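Local coordinates for protein TetR family transcription regulator (Marinobacter aquaeolei, PDB 3PAS) that probably binds regulatory DNA through a helix-turn-helix domain and so controls transcription of target genes, at residues Ile11-Ala16 and Ile47-Lys52; Glu83-Gln88 and Ala128-Ala133; Phe93-Gly96 and Glu101-Arg104. One frame throughout, in Å; residues are numbered along the deposited sequence.

Overall arrangement
From the N terminus, interaction 1 comes first. Helix 5-24 meets the end of helix 42-48 and the turn after it, closing a loop of 30 residues, 20 of them helical. This ties together the probable DNA-binding domain. Helix 52-76 then leads toward the C-terminal domain. There interaction 2 joins helix 81-98 to helix 128-140 and closes a loop of 39 residues. Interaction 3 is nested inside that loop: the same helix 81-98, nearer its C-terminal end, packs on helix 100-110 across a short connection. Interactions 1 and 2 lie on opposite sides of the chain's centre, their own centres 31 Å apart. Interaction 3 comes within about 5 Å of each at the nearest atoms, without touching either.

Interaction 1 (Ile11-Ala16 and Ile47-Lys52); sequences IAFLEA and IYYEDK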
ATOM      1  N   ILE B  11      -8.106  27.649  -8.423  1.00 28.06           N
ATOM      2  CA  ILE B  11      -7.070  26.675  -8.787  0.50 28.24           C
ATOM      3  C   ILE B  11      -5.760  26.914  -8.032  1.00 27.92           C
ATOM      4  O   ILE B  11      -5.075  25.956  -7.619  1.00 25.15           O
ATOM      5  CB  ILE B  11      -6.803  26.684 -10.330  0.50 30.31           C
ATOM      6  CG1 ILE B  11      -8.022  26.152 -11.080  0.50 30.82           C
ATOM      7  CG2 ILE B  11      -5.566  25.820 -10.712  0.50 25.24           C
ATOM      8  CD1 ILE B  11      -8.221  24.699 -10.911  0.50 33.07           C
ATOM      9  N   ALA B  12      -5.404  28.177  -7.832  1.00 24.00           N
ATOM     10  CA  ALA B  12      -4.193  28.513  -7.123  1.00 24.34           C
ATOM     11  C   ALA B  12      -4.288  27.977  -5.706  1.00 24.77           C
ATOM     12  O   ALA B  12      -3.321  27.350  -5.206  1.00 23.62           O
ATOM     13  CB  ALA B  12      -3.890  30.020  -7.141  1.00 22.83           C
ATOM     14  N   PHE B  13      -5.449  28.169  -5.067  1.00 23.72           N
ATOM     15  CA  PHE B  13      -5.638  27.651  -3.704  1.00 21.61           C
ATOM     16  C   PHE B  13      -5.740  26.140  -3.606  1.00 21.37           C
ATOM     17  O   PHE B  13      -5.195  25.557  -2.667  1.00 21.27           O
ATOM     18  CB  PHE B  13      -6.851  28.296  -3.022  1.00 25.22           C
ATOM     19  CG  PHE B  13      -6.699  29.778  -2.766  1.00 21.77           C
ATOM     20  CD1 PHE B  13      -5.693  30.271  -1.940  1.00 19.44           C
ATOM     21  CD2 PHE B  13      -7.563  30.674  -3.365  1.00 26.07           C
ATOM     22  CE1 PHE B  13      -5.554  31.621  -1.714  1.00 19.88           C
ATOM     23  CE2 PHE B  13      -7.440  32.031  -3.119  1.00 22.12           C
ATOM     24  CZ  PHE B  13      -6.426  32.512  -2.291  1.00 19.44           C
ATOM     25  N   LEU B  14      -6.454  25.513  -4.549  1.00 21.25           N
ATOM     26  CA  LEU B  14      -6.620  24.102  -4.572  1.00 23.08           C
ATOM     27  C   LEU B  14      -5.259  23.404  -4.790  1.00 22.83           C
ATOM     28  O   LEU B  14      -4.916  22.496  -4.070  1.00 21.96           O
ATOM     29  CB  LEU B  14      -7.629  23.696  -5.655  1.00 22.90           C
ATOM     30  CG  LEU B  14      -9.054  24.187  -5.420  1.00 27.30           C
ATOM     31  CD1 LEU B  14      -9.852  24.219  -6.716  1.00 27.06           C
ATOM     32  CD2 LEU B  14      -9.706  23.359  -4.303  1.00 21.75           C
ATOM     33  N   GLU B  15      -4.479  23.896  -5.748  1.00 22.49           N
ATOM     34  CA  GLU B  15      -3.139  23.370  -6.009  1.00 23.78           C
ATOM     35  C   GLU B  15      -2.183  23.591  -4.822  1.00 22.98           C
ATOM     36  O   GLU B  15      -1.418  22.711  -4.465  1.00 23.80           O
ATOM     37  CB  GLU B  15      -2.593  24.012  -7.296  1.00 23.60           C
ATOM     38  CG  GLU B  15      -3.188  23.431  -8.573  1.00 23.90           C
ATOM     39  CD  GLU B  15      -2.753  21.970  -8.851  1.00 27.95           C
ATOM     40  OE1 GLU B  15      -1.738  21.480  -8.280  1.00 34.24           O
ATOM     41  OE2 GLU B  15      -3.435  21.289  -9.633  1.00 29.48           O
ATOM     42  N   ALA B  16      -2.247  24.748  -4.184  1.00 21.24           N
ATOM     43  CA  ALA B  16      -1.402  25.024  -3.012  1.00 21.54           C
ATOM     44  C   ALA B  16      -1.760  24.065  -1.869  1.00 18.44           C
ATOM     45  O   ALA B  16      -0.882  23.623  -1.118  1.00 24.19           O
ATOM     46  CB  ALA B  16      -1.573  26.484  -2.565  1.00 18.16           C
ATOM     47  N   ILE B  47     -12.448  34.496   0.422  1.00 21.86           N
ATOM     48  CA  ILE B  47     -13.481  34.838  -0.598  1.00 23.92           C
ATOM     49  C   ILE B  47     -14.072  33.533  -1.182  1.00 21.84           C
ATOM     50  O   ILE B  47     -15.291  33.385  -1.413  1.00 20.56           O
ATOM     51  CB  ILE B  47     -12.903  35.700  -1.751  1.00 22.18           C
ATOM     52  CG1 ILE B  47     -12.374  37.034  -1.215  1.00 22.14           C
ATOM     53  CG2 ILE B  47     -13.977  35.942  -2.793  1.00 26.04           C
ATOM     54  CD1 ILE B  47     -11.618  37.914  -2.227  1.00 25.03           C
ATOM     55  N   TYR B  48     -13.196  32.569  -1.380  1.00 23.99           N
ATOM     56  CA  TYR B  48     -13.567  31.335  -2.061  1.00 22.77           C
ATOM     57  C   TYR B  48     -13.889  30.148  -1.162  1.00 26.01           C
ATOM     58  O   TYR B  48     -14.718  29.305  -1.522  1.00 22.12           O
ATOM     59  CB  TYR B  48     -12.424  30.964  -3.003  1.00 23.88           C
ATOM     60  CG  TYR B  48     -12.123  32.078  -3.946  1.00 26.72           C
ATOM     61  CD1 TYR B  48     -12.959  32.363  -5.020  1.00 32.79           C
ATOM     62  CD2 TYR B  48     -11.054  32.900  -3.727  1.00 26.94           C
ATOM     63  CE1 TYR B  48     -12.667  33.444  -5.892  1.00 26.91           C
ATOM     64  CE2 TYR B  48     -10.773  33.967  -4.549  1.00 30.06           C
ATOM     65  CZ  TYR B  48     -11.572  34.236  -5.631  1.00 32.80           C
ATOM     66  OH  TYR B  48     -11.251  35.301  -6.414  1.00 39.24           O
ATOM     67  N   TYR B  49     -13.224  30.086  -0.004  1.00 24.60           N
ATOM     68  CA  TYR B  49     -13.345  28.949   0.918  1.00 23.52           C
ATOM     69  C   TYR B  49     -13.565  29.492   2.309  1.00 24.83           C
ATOM     70  O   TYR B  49     -12.823  30.364   2.747  1.00 22.61           O
ATOM     71  CB  TYR B  49     -12.096  28.067   0.841  1.00 23.98           C
ATOM     72  CG  TYR B  49     -11.924  27.588  -0.582  1.00 21.82           C
ATOM     73  CD1 TYR B  49     -12.765  26.594  -1.106  1.00 21.55           C
ATOM     74  CD2 TYR B  49     -10.995  28.169  -1.415  1.00 26.58           C
ATOM     75  CE1 TYR B  49     -12.689  26.251  -2.396  1.00 26.61           C
ATOM     76  CE2 TYR B  49     -10.878  27.794  -2.713  1.00 26.43           C
ATOM     77  CZ  TYR B  49     -11.724  26.846  -3.203  1.00 27.66           C
ATOM     78  OH  TYR B  49     -11.639  26.480  -4.510  1.00 30.85           O
ATOM     79  N   GLU B  50     -14.570  28.977   2.997  1.00 22.77           N
ATOM     80  CA  GLU B  50     -14.952  29.546   4.287  1.00 29.07           C
ATOM     81  C   GLU B  50     -13.959  29.299   5.394  1.00 26.69           C
ATOM     82  O   GLU B  50     -13.790  30.138   6.295  1.00 27.32           O
ATOM     83  CB  GLU B  50     -16.355  29.069   4.706  1.00 34.30           C
ATOM     84  CG  GLU B  50     -17.404  29.566   3.708  1.00 46.36           C
ATOM     85  CD  GLU B  50     -18.800  29.022   3.943  1.00 55.66           C
ATOM     86  OE1 GLU B  50     -19.354  29.360   5.003  1.00 40.20           O
ATOM     87  OE2 GLU B  50     -19.355  28.320   3.051  1.00 55.90           O
ATOM     88  N   ASP B  51     -13.359  28.126   5.367  1.00 23.38           N
ATOM     89  CA  ASP B  51     -12.434  27.714   6.376  1.00 24.05           C
ATOM     90  C   ASP B  51     -11.603  26.546   5.819  1.00 25.60           C
ATOM     91  O   ASP B  51     -11.832  26.095   4.691  1.00 23.51           O
ATOM     92  CB  ASP B  51     -13.202  27.301   7.617  1.00 26.96           C
ATOM     93  CG  ASP B  51     -14.263  26.228   7.352  1.00 28.69           C
ATOM     94  OD1 ASP B  51     -14.256  25.505   6.349  1.00 26.45           O
ATOM     95  OD2 ASP B  51     -15.163  26.097   8.180  1.00 28.93           O
ATOM     96  N   LYS B  52     -10.706  26.032   6.644  1.00 24.30           N
ATOM     97  CA  LYS B  52      -9.842  24.954   6.234  1.00 25.62           C
ATOM     98  C   LYS B  52     -10.652  23.729   5.843  1.00 25.27           C
ATOM     99  O   LYS B  52     -10.404  23.093   4.806  1.00 24.53           O
ATOM    100  CB  LYS B  52      -8.890  24.641   7.368  1.00 29.68           C
ATOM    101  CG  LYS B  52      -7.878  23.557   7.069  1.00 26.56           C
ATOM    102  CD  LYS B  52      -6.888  23.409   8.226  1.00 30.45           C
ATOM    103  CE  LYS B  52      -5.978  22.180   8.033  1.00 29.86           C
ATOM    104  NZ  LYS B  52      -5.031  21.971   9.145  1.00 22.99           N
TER
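Three rings carry this contact: Phe13 on one segment, Tyr48 and Tyr49 on the other. One face of the Tyr48 ring is covered by its own neighbour, Ile47, whose CG2 sits 4.0 Å above the plane over the ring centre. The Phe13 ring approaches Tyr48 obliquely, and the two side chains cross at about a right angle. Their closest atoms are Phe13 CE2 and Tyr48 CD2, 3.8 Å apart. Tyr49 also meets Phe13 obliquely, but nearer its root: Tyr49 CE2 lies 4.1 Å from Phe13 CB.

Tyr49 reaches on to Leu14. Its phenol end meets the branched end of the leucine, with Tyr49 OH 3.6 Å from Leu14 CG. The hydroxyl touches both leucine methyls as well, and Leu14 CD2 is 4.2 Å from Tyr49 CZ. Tyr49 CG is anti to the carbonyl carbon (chi1 -58°), which turns the ring toward helix 5-24. No hydrogen bond joins the segments. Their nearest CA atoms, of Phe13 and Tyr48, are 8.9 Å apart, so the two segments meet through side chains.

The contact belongs to the three-helix DNA-binding domain of TetR-family regulators. Helix 42-48 is the second helix of the predicted helix-turn-helix motif, consistent with the DNA-recognition helix of relatives. Phe13 also packs on Ala38 and Leu40, in the turn between the motif's helices. Beyond Tyr49 the chain bends into helix 52-76, N-capped by Asp51. That helix adds Leu55 and Ala58 against Tyr49 and Thr59 against Leu14, so helix 5-24 packs on both the motif and the helix that follows it.

Interaction 2 (Glu83-Gln88 and Ala128-Ala133); sequences EGLRRQ and ANLLNA
Leu85 and Leu130 make the apolar part of this contact. Their side chains cross at about a right angle and meet methyl to methyl, with Leu85 CD2 3.8 Å from Leu130 CD1. With chi1 at 160°, Leu130 CG lies opposite the backbone N, and both methyls face helix 81-98. One of them serves Leu85. The amide end of Gln88, one turn further along the same helix, packs against both. Its orientation in the model is doubtful, and two conformers exist, so its atoms cannot be assigned and its packing holds for the conformer given. The backbones stay well apart, with the CA atoms of Leu85 and Leu130 8.7 Å from each other.

The segments belong to two helices of the all-helical C-terminal domain, the part that in TetR-family proteins generally holds the effector pocket and the dimer interface. Helix 52-76 shares this packing: Phe75 touches both Leu85 and Leu130.

The ionic interaction lies within one segment. Arg86 grips Glu83 side-on, with two nitrogens on two oxygens. Arg86 NE to Glu83 OE1 is 2.9 Å, and Arg86 NH2 to Glu83 OE2 is 2.8 Å. The second bond uses the syn lone pair and is fairly straight, at 161°. Arg86 runs extended from the backbone and bends at chi3 (76°), which folds the guanidinium back one turn to its partner. The remaining nitrogen, Arg86 NH1, bridges to Glu179 on helix 175-189.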
ATOM      1  N   GLU B  83     -10.000  -3.389 -23.047  1.00 20.53           N
ATOM      2  CA  GLU B  83      -9.344  -2.209 -23.672  1.00 20.96           C
ATOM      3  C   GLU B  83      -9.604  -0.942 -22.910  1.00 19.11           C
ATOM      4  O   GLU B  83      -8.726  -0.077 -22.797  1.00 18.15           O
ATOM      5  CB  GLU B  83      -9.759  -2.010 -25.160  1.00 22.98           C
ATOM      6  CG  GLU B  83      -8.980  -2.891 -26.085  1.00 30.14           C
ATOM      7  CD  GLU B  83      -7.473  -2.537 -26.009  1.00 34.05           C
ATOM      8  OE1 GLU B  83      -6.724  -3.416 -25.544  1.00 36.61           O
ATOM      9  OE2 GLU B  83      -7.083  -1.389 -26.356  1.00 39.06           O
ATOM     10  N   GLY B  84     -10.819  -0.801 -22.382  1.00 20.08           N
ATOM     11  CA  GLY B  84     -11.162   0.358 -21.605  1.00 18.28           C
ATOM     12  C   GLY B  84     -10.311   0.426 -20.330  1.00 19.75           C
ATOM     13  O   GLY B  84      -9.812   1.476 -19.950  1.00 17.47           O
ATOM     14  N   LEU B  85     -10.148  -0.698 -19.665  1.00 18.12           N
ATOM     15  CA  LEU B  85      -9.380  -0.734 -18.436  1.00 18.20           C
ATOM     16  C   LEU B  85      -7.894  -0.533 -18.743  1.00 17.67           C
ATOM     17  O   LEU B  85      -7.174   0.117 -17.973  1.00 16.30           O
ATOM     18  CB  LEU B  85      -9.612  -2.052 -17.688  1.00 20.22           C
ATOM     19  CG  LEU B  85     -11.015  -2.235 -17.078  1.00 20.17           C
ATOM     20  CD1 LEU B  85     -11.169  -3.689 -16.598  1.00 20.00           C
ATOM     21  CD2 LEU B  85     -11.241  -1.226 -15.953  1.00 19.05           C
ATOM     22  N   ARG B  86      -7.422  -1.066 -19.878  1.00 16.89           N
ATOM     23  CA  ARG B  86      -6.043  -0.908 -20.269  1.00 17.56           C
ATOM     24  C   ARG B  86      -5.744   0.578 -20.574  1.00 18.50           C
ATOM     25  O   ARG B  86      -4.697   1.134 -20.146  1.00 19.84           O
ATOM     26  CB  ARG B  86      -5.716  -1.774 -21.490  1.00 17.12           C
ATOM     27  CG  ARG B  86      -4.267  -1.743 -21.900  1.00 20.43           C
ATOM     28  CD  ARG B  86      -4.016  -2.664 -23.096  1.00 26.57           C
ATOM     29  NE  ARG B  86      -4.509  -2.019 -24.284  1.00 30.68           N
ATOM     30  CZ  ARG B  86      -3.860  -1.065 -24.941  1.00 38.68           C
ATOM     31  NH1 ARG B  86      -2.674  -0.650 -24.520  1.00 37.55           N
ATOM     32  NH2 ARG B  86      -4.406  -0.517 -26.033  1.00 33.20           N
ATOM     33  N   ARG B  87      -6.660   1.261 -21.276  1.00 18.47           N
ATOM     34  CA  ARG B  87      -6.404   2.673 -21.574  1.00 19.46           C
ATOM     35  C   ARG B  87      -6.396   3.488 -20.309  1.00 18.11           C
ATOM     36  O   ARG B  87      -5.566   4.337 -20.127  1.00 19.26           O
ATOM     37  CB  ARG B  87      -7.440   3.252 -22.503  1.00 20.84           C
ATOM     38  CG  ARG B  87      -7.367   2.683 -23.857  1.00 24.96           C
ATOM     39  CD  ARG B  87      -8.572   3.111 -24.680  1.00 33.68           C
ATOM     40  NE  ARG B  87      -8.290   2.999 -26.115  1.00 39.47           N
ATOM     41  CZ  ARG B  87      -7.775   3.974 -26.874  1.00 46.18           C
ATOM     42  NH1 ARG B  87      -7.469   5.180 -26.377  1.00 41.62           N
ATOM     43  NH2 ARG B  87      -7.555   3.725 -28.152  1.00 49.52           N
ATOM     44  N   GLN B  88      -7.366   3.256 -19.443  1.00 20.70           N
ATOM     45  CA  GLN B  88      -7.515   3.954 -18.149  0.50 17.85           C
ATOM     46  C   GLN B  88      -6.261   3.760 -17.306  1.00 18.19           C
ATOM     47  O   GLN B  88      -5.809   4.649 -16.633  1.00 18.40           O
ATOM     48  CB  GLN B  88      -8.709   3.370 -17.396  0.50 19.07           C
ATOM     49  CG  GLN B  88      -8.615   3.410 -15.848  0.50 17.18           C
ATOM     50  CD  GLN B  88      -8.927   2.039 -15.299  0.50 22.01           C
ATOM     51  OE1 GLN B  88      -8.090   1.099 -15.369  0.50 20.95           O
ATOM     52  NE2 GLN B  88     -10.175   1.876 -14.819  0.50 27.88           N
ATOM     53  N   ALA B 128     -19.539   6.190 -11.981  1.00 27.76           N
ATOM     54  CA  ALA B 128     -20.544   5.149 -12.161  1.00 29.96           C
ATOM     55  C   ALA B 128     -20.416   4.343 -13.465  1.00 29.05           C
ATOM     56  O   ALA B 128     -20.560   3.116 -13.445  1.00 28.06           O
ATOM     57  CB  ALA B 128     -21.966   5.743 -12.050  1.00 31.77           C
ATOM     58  N   ASN B 129     -20.131   5.008 -14.570  1.00 26.81           N
ATOM     59  CA  ASN B 129     -20.014   4.320 -15.845  1.00 29.63           C
ATOM     60  C   ASN B 129     -18.905   3.276 -15.848  1.00 27.42           C
ATOM     61  O   ASN B 129     -19.043   2.231 -16.494  1.00 27.24           O
ATOM     62  CB  ASN B 129     -19.820   5.305 -17.010  1.00 30.78           C
ATOM     63  CG  ASN B 129     -21.074   6.151 -17.266  1.00 33.67           C
ATOM     64  OD1 ASN B 129     -22.198   5.778 -16.897  1.00 30.00           O
ATOM     65  ND2 ASN B 129     -20.881   7.287 -17.896  1.00 32.11           N
ATOM     66  N   LEU B 130     -17.803   3.566 -15.162  1.00 25.13           N
ATOM     67  CA  LEU B 130     -16.729   2.577 -15.039  1.00 23.78           C
ATOM     68  C   LEU B 130     -17.134   1.466 -14.103  1.00 21.70           C
ATOM     69  O   LEU B 130     -17.008   0.304 -14.465  1.00 24.73           O
ATOM     70  CB  LEU B 130     -15.421   3.204 -14.522  1.00 24.34           C
ATOM     71  CG  LEU B 130     -14.385   2.218 -13.900  1.00 30.07           C
ATOM     72  CD1 LEU B 130     -13.853   1.402 -14.931  1.00 31.40           C
ATOM     73  CD2 LEU B 130     -13.249   2.968 -13.189  1.00 43.14           C
ATOM     74  N   LEU B 131     -17.671   1.825 -12.928  1.00 24.26           N
ATOM     75  CA  LEU B 131     -17.984   0.855 -11.896  1.00 25.24           C
ATOM     76  C   LEU B 131     -19.136  -0.045 -12.341  1.00 24.25           C
ATOM     77  O   LEU B 131     -19.100  -1.220 -12.120  1.00 23.30           O
ATOM     78  CB  LEU B 131     -18.311   1.537 -10.563  1.00 25.27           C
ATOM     79  CG  LEU B 131     -17.181   2.381  -9.968  1.00 28.21           C
ATOM     80  CD1 LEU B 131     -17.737   3.158  -8.723  1.00 32.56           C
ATOM     81  CD2 LEU B 131     -15.950   1.546  -9.645  1.00 29.50           C
ATOM     82  N   ASN B 132     -20.135   0.509 -13.024  1.00 22.06           N
ATOM     83  CA  ASN B 132     -21.237  -0.325 -13.549  1.00 23.36           C
ATOM     84  C   ASN B 132     -20.752  -1.320 -14.606  1.00 20.90           C
ATOM     85  O   ASN B 132     -21.199  -2.454 -14.653  1.00 22.50           O
ATOM     86  CB  ASN B 132     -22.390   0.547 -14.081  1.00 23.95           C
ATOM     87  CG  ASN B 132     -23.111   1.280 -12.971  1.00 30.53           C
ATOM     88  OD1 ASN B 132     -23.097   0.837 -11.825  1.00 28.62           O
ATOM     89  ND2 ASN B 132     -23.787   2.396 -13.308  1.00 29.30           N
ATOM     90  N   ALA B 133     -19.792  -0.906 -15.432  1.00 18.07           N
ATOM     91  CA  ALA B 133     -19.268  -1.767 -16.493  1.00 22.16           C
ATOM     92  C   ALA B 133     -18.443  -2.900 -15.853  1.00 19.81           C
ATOM     93  O   ALA B 133     -18.500  -4.102 -16.217  1.00 18.61           O
ATOM     94  CB  ALA B 133     -18.410  -0.924 -17.491  1.00 19.39           C
TER

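Interaction 3 (Phe93-Gly96 and Glu101-Arg104); sequences FRIG and ELFR. With ACT (acetate ion), chain M.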
ATOM      1  N   PHE B  93      -1.511   5.823 -14.669  1.00 19.31           N
ATOM      2  CA  PHE B  93      -0.106   5.614 -14.371  1.00 19.89           C
ATOM      3  C   PHE B  93       0.654   6.881 -14.785  1.00 20.11           C
ATOM      4  O   PHE B  93       1.505   7.354 -14.031  1.00 19.81           O
ATOM      5  CB  PHE B  93       0.395   4.369 -15.091  1.00 16.00           C
ATOM      6  CG  PHE B  93       1.592   3.735 -14.436  1.00 23.33           C
ATOM      7  CD1 PHE B  93       2.796   4.394 -14.403  1.00 19.99           C
ATOM      8  CD2 PHE B  93       1.532   2.445 -13.931  1.00 19.79           C
ATOM      9  CE1 PHE B  93       3.899   3.816 -13.841  1.00 20.60           C
ATOM     10  CE2 PHE B  93       2.610   1.888 -13.337  1.00 24.27           C
ATOM     11  CZ  PHE B  93       3.819   2.551 -13.316  1.00 23.70           C
ATOM     12  N   ARG B  94       0.315   7.460 -15.950  1.00 20.26           N
ATOM     13  CA  ARG B  94       0.969   8.675 -16.414  1.00 20.42           C
ATOM     14  C   ARG B  94       0.670   9.861 -15.519  1.00 20.26           C
ATOM     15  O   ARG B  94       1.543  10.678 -15.274  1.00 20.90           O
ATOM     16  CB  ARG B  94       0.551   9.006 -17.842  1.00 22.45           C
ATOM     17  CG  ARG B  94       1.129   8.046 -18.836  1.00 30.42           C
ATOM     18  CD  ARG B  94       0.638   8.309 -20.270  1.00 37.50           C
ATOM     19  NE  ARG B  94       1.507   7.602 -21.216  1.00 34.63           N
ATOM     20  CZ  ARG B  94       2.163   8.144 -22.241  1.00 42.75           C
ATOM     21  NH1 ARG B  94       2.051   9.436 -22.563  1.00 38.92           N
ATOM     22  NH2 ARG B  94       2.938   7.357 -22.969  1.00 36.36           N
ATOM     23  N   ILE B  95      -0.567   9.971 -15.049  1.00 20.85           N
ATOM     24  CA  ILE B  95      -0.932  11.025 -14.107  1.00 20.49           C
ATOM     25  C   ILE B  95      -0.114  10.912 -12.829  1.00 19.05           C
ATOM     26  O   ILE B  95       0.401  11.924 -12.345  1.00 22.90           O
ATOM     27  CB  ILE B  95      -2.449  11.049 -13.782  1.00 22.49           C
ATOM     28  CG1 ILE B  95      -3.260  11.391 -15.044  1.00 23.53           C
ATOM     29  CG2 ILE B  95      -2.743  12.007 -12.583  1.00 20.92           C
ATOM     30  CD1 ILE B  95      -4.804  11.081 -14.912  1.00 25.58           C
ATOM     31  N   GLY B  96       0.030   9.693 -12.302  1.00 19.04           N
ATOM     32  CA  GLY B  96       0.827   9.454 -11.088  1.00 18.45           C
ATOM     33  C   GLY B  96       2.277   9.878 -11.279  1.00 21.04           C
ATOM     34  O   GLY B  96       2.887  10.456 -10.381  1.00 21.48           O
ATOM     35  N   GLU B 101       1.654  14.208  -6.501  1.00 21.44           N
ATOM     36  CA  GLU B 101       0.993  14.936  -5.397  1.00 21.85           C
ATOM     37  C   GLU B 101      -0.533  14.780  -5.401  1.00 22.02           C
ATOM     38  O   GLU B 101      -1.187  14.810  -4.338  1.00 22.83           O
ATOM     39  CB  GLU B 101       1.415  16.422  -5.417  1.00 25.52           C
ATOM     40  CG  GLU B 101       0.975  17.189  -6.674  1.00 22.87           C
ATOM     41  CD  GLU B 101       1.912  17.114  -7.890  1.00 25.06           C
ATOM     42  OE1 GLU B 101       2.803  16.252  -7.960  1.00 23.74           O
ATOM     43  OE2 GLU B 101       1.739  17.955  -8.782  1.00 27.68           O
ATOM     44  N   LEU B 102      -1.133  14.568  -6.577  1.00 21.54           N
ATOM     45  CA  LEU B 102      -2.576  14.320  -6.662  1.00 21.39           C
ATOM     46  C   LEU B 102      -2.906  12.971  -6.004  1.00 23.74           C
ATOM     47  O   LEU B 102      -3.842  12.853  -5.214  1.00 19.75           O
ATOM     48  CB  LEU B 102      -3.026  14.288  -8.120  1.00 21.82           C
ATOM     49  CG  LEU B 102      -2.987  15.548  -8.980  1.00 24.45           C
ATOM     50  CD1 LEU B 102      -3.454  15.111 -10.423  1.00 24.87           C
ATOM     51  CD2 LEU B 102      -3.908  16.707  -8.376  1.00 21.41           C
ATOM     52  N   PHE B 103      -2.160  11.933  -6.344  1.00 24.06           N
ATOM     53  CA  PHE B 103      -2.328  10.633  -5.691  1.00 23.15           C
ATOM     54  C   PHE B 103      -2.079  10.725  -4.167  1.00 23.73           C
ATOM     55  O   PHE B 103      -2.785  10.100  -3.383  1.00 23.51           O
ATOM     56  CB  PHE B 103      -1.300   9.618  -6.227  1.00 27.64           C
ATOM     57  CG  PHE B 103      -1.636   8.991  -7.564  1.00 29.60           C
ATOM     58  CD1 PHE B 103      -2.496   9.591  -8.465  1.00 28.70           C
ATOM     59  CD2 PHE B 103      -1.011   7.784  -7.937  1.00 27.90           C
ATOM     60  CE1 PHE B 103      -2.768   8.999  -9.712  1.00 33.35           C
ATOM     61  CE2 PHE B 103      -1.295   7.201  -9.153  1.00 26.76           C
ATOM     62  CZ  PHE B 103      -2.178   7.827 -10.044  1.00 28.98           C
ATOM     63  N   ARG B 104      -1.042  11.450  -3.762  1.00 22.81           N
ATOM     64  CA  ARG B 104      -0.720  11.556  -2.321  1.00 26.19           C
ATOM     65  C   ARG B 104      -1.830  12.296  -1.552  1.00 25.55           C
ATOM     66  O   ARG B 104      -2.240  11.854  -0.467  1.00 25.66           O
ATOM     67  CB  ARG B 104       0.613  12.239  -2.147  1.00 27.77           C
ATOM     68  CG  ARG B 104       1.090  12.325  -0.735  1.00 39.94           C
ATOM     69  CD  ARG B 104       2.608  12.280  -0.707  1.00 53.21           C
ATOM     70  NE  ARG B 104       3.015  11.404   0.376  1.00 67.75           N
ATOM     71  CZ  ARG B 104       2.858  10.077   0.377  1.00 77.15           C
ATOM     72  NH1 ARG B 104       2.298   9.440  -0.658  1.00 80.97           N
ATOM     73  NH2 ARG B 104       3.260   9.377   1.430  1.00 78.89           N
TER
HETATM   74  C   ACT M 206       2.921   8.476  -4.752  1.00 66.00           C
HETATM   75  O   ACT M 206       4.143   8.205  -4.765  1.00 66.34           O
HETATM   76  OXT ACT M 206       2.561   9.264  -3.854  1.00 65.77           O
HETATM   77  CH3 ACT M 206       1.953   7.885  -5.734  1.00 63.99           C
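Gly96 lies over one face of the Phe103 ring, and this is the tight part of the contact. Gly96 CA is 3.7 Å from the centroid of the Phe103 ring and 17° off its normal, a CH-pi interaction. A side chain would not fit at Gly96, since a CB there would collide with the ring. The glycine thus lets the two helices approach until the CA atoms of Gly96 and Phe103 are 6.4 Å apart.

Ile95 packs beside this pair through one branch. Its CG2 is anti to the backbone N and points to helix 100-110, where it meets Leu102 CD1 at 3.8 Å. The same Ile95 CG2 is 4.2 Å from Phe103 CE1. Leu102 also touches Val63 and Gln66 of helix 52-76.

Toward the root of the ring the packing is looser: an acetate ion, probably from the crystallisation liquor, rests its CH3 3.7 Å from Phe103 CD2, on the same side of the ring as Gly96. Its OXT takes a weak, bent bond from Arg104 NH1, at 3.2 Å and 122°. Arg104 is exposed, and its NH1 also has a weak bond to Tyr160 of helix 148-167. With an alanine in place of Phe103, Gly96 CA would probably lose the ring it packs on, and a gap would be likely to open between the helices.

The contact joins consecutive helices of the C-terminal domain, 81-98 and 100-110. No hydrogen bond crosses between the segments, so it rests on shape and on dispersion between carbon surfaces, while the acetate may mark a spot where the charge of Arg104 draws small anions.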